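Local coordinates for Nsp15 (Middle East respiratory syndrome-related coronavirus, PDB 5YVD), which is an endoribonuclease of the EndoU family that probably cleaves viral RNA at uridylates and assembles as a hexamer, at residues 117-120 with 124-127. Sequence-based numbering, arbitrary orientation.
Sequences FDIR and SLEK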
loop_
_atom_site.group_PDB
_atom_site.type_symbol
_atom_site.label_atom_id
_atom_site.label_comp_id
_atom_site.label_asym_id
_atom_site.label_seq_id
_atom_site.Cartn_x
_atom_site.Cartn_y
_atom_site.Cartn_z
ATOM N N PHE A 117 36.258 0.002 6.139
ATOM C CA PHE A 117 36.505 0.823 7.334
ATOM C C PHE A 117 37.043 2.176 6.906
ATOM O O PHE A 117 37.650 2.282 5.833
ATOM C CB PHE A 117 37.582 0.183 8.207
ATOM C CG PHE A 117 37.252 -1.178 8.730
ATOM C CD1 PHE A 117 37.413 -2.303 7.940
ATOM C CD2 PHE A 117 36.847 -1.344 10.033
ATOM C CE1 PHE A 117 37.152 -3.563 8.447
ATOM C CE2 PHE A 117 36.564 -2.593 10.532
ATOM C CZ PHE A 117 36.732 -3.703 9.744
ATOM N N ASP A 118 36.901 3.189 7.767
ATOM C CA ASP A 118 37.340 4.557 7.423
ATOM C C ASP A 118 38.205 5.185 8.515
ATOM O O ASP A 118 37.891 5.087 9.691
ATOM C CB ASP A 118 36.106 5.443 7.119
ATOM C CG ASP A 118 36.474 6.832 6.547
ATOM O OD1 ASP A 118 37.065 7.666 7.290
ATOM O OD2 ASP A 118 36.130 7.105 5.366
ATOM N N ILE A 119 39.278 5.862 8.110
ATOM C CA ILE A 119 40.166 6.529 9.052
ATOM C C ILE A 119 39.446 7.583 9.905
ATOM O O ILE A 119 39.851 7.852 11.018
ATOM C CB ILE A 119 41.353 7.181 8.316
ATOM C CG1 ILE A 119 42.447 7.664 9.289
ATOM C CG2 ILE A 119 40.892 8.366 7.489
ATOM C CD1 ILE A 119 43.692 6.835 9.272
ATOM N N ARG A 120 38.397 8.206 9.383
ATOM C CA ARG A 120 37.724 9.278 10.132
ATOM C C ARG A 120 36.902 8.775 11.326
ATOM O O ARG A 120 36.478 9.575 12.155
ATOM C CB ARG A 120 36.869 10.138 9.208
ATOM C CG ARG A 120 37.712 11.075 8.361
ATOM C CD ARG A 120 37.005 11.553 7.101
ATOM N NE ARG A 120 36.792 10.457 6.152
ATOM C CZ ARG A 120 36.228 10.591 4.961
ATOM N NH1 ARG A 120 35.795 11.782 4.516
ATOM N NH2 ARG A 120 36.096 9.520 4.213
ATOM N N SER A 124 38.913 2.688 13.797
ATOM C CA SER A 124 38.637 1.837 12.615
ATOM C C SER A 124 39.905 1.289 11.949
ATOM O O SER A 124 39.929 0.156 11.483
ATOM C CB SER A 124 37.821 2.588 11.575
ATOM O OG SER A 124 36.481 2.661 11.977
ATOM N N LEU A 125 40.951 2.096 11.897
ATOM C CA LEU A 125 42.225 1.620 11.405
ATOM C C LEU A 125 42.622 0.316 12.094
ATOM O O LEU A 125 42.724 -0.731 11.433
ATOM C CB LEU A 125 43.284 2.688 11.626
ATOM C CG LEU A 125 44.724 2.276 11.359
ATOM C CD1 LEU A 125 44.870 1.503 10.051
ATOM C CD2 LEU A 125 45.598 3.528 11.384
ATOM N N GLU A 126 42.815 0.382 13.415
ATOM C CA GLU A 126 43.239 -0.782 14.216
ATOM C C GLU A 126 42.288 -1.959 14.051
ATOM O O GLU A 126 42.716 -3.108 13.970
ATOM C CB GLU A 126 43.366 -0.430 15.694
ATOM C CG GLU A 126 44.446 0.617 15.982
ATOM C CD GLU A 126 43.974 2.072 15.902
ATOM O OE1 GLU A 126 42.806 2.334 15.536
ATOM O OE2 GLU A 126 44.789 2.963 16.200
ATOM N N LYS A 127 40.996 -1.672 13.961
ATOM C CA LYS A 127 40.016 -2.728 13.702
ATOM C C LYS A 127 40.264 -3.359 12.311
ATOM O O LYS A 127 40.338 -4.598 12.153
ATOM C CB LYS A 127 38.583 -2.183 13.844
ATOM C CG LYS A 127 37.727 -2.969 14.828
ATOM C CD LYS A 127 37.458 -4.385 14.318
ATOM C CE LYS A 127 36.926 -5.324 15.406
ATOM N NZ LYS A 127 36.691 -6.714 14.905
#
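In the beta-alpha-beta unit of strand 115-118, helix 124-129 and strand 134-138, Phe117 near the end of the first strand packs against Ser124 and Lys127 in the opening turn of the helix. Phe117 sends its CB toward the helix, and with CG lying anti to the carbonyl carbon (chi1 -61°) the ring reaches along the helix start. Its CD2 approaches the backbone O of Ser124 at 3.7 Å, while CE2 lies 3.9 Å from CB of Lys127; both partners reach the ring obliquely. Lys127 meets the ring with CB; beyond it the chain bends at chi2, and the ammonium group ends up farther from the strand. Ser124 directs its CB back toward the strand, against the carbonyl O of Asp118. One residue further along each segment, the contact thins to a looser apolar touch, with CD1 of Ile119 4.4 Å from CD2 of Leu125.

The CB of Asp118 points away from the helix, and its carboxylate is bound by Arg120. OD1 accepts the backbone N of Arg120, closing an Asx turn at the strand end, and also takes NE of the same arginine at 3.0 Å. NH2 of Arg120 meets OD2 of Asp118 at 2.7 Å, so the guanidinium grips the carboxylate side-on, each oxygen using its syn lone pair. Two donors on OD1 and one on OD2 should restrict the carboxylate's rotation. NH1 of Arg120 goes on to bond the carbonyl O of Ser65.

Phe117 also rests on Ala134 and Phe136, so its side chain contacts both the helix start and strand 134-138. A strand side chain packing against the helix that links it to the parallel neighbouring strand is the arrangement of a beta-alpha-beta crossover, here in the Nsp15 middle domain.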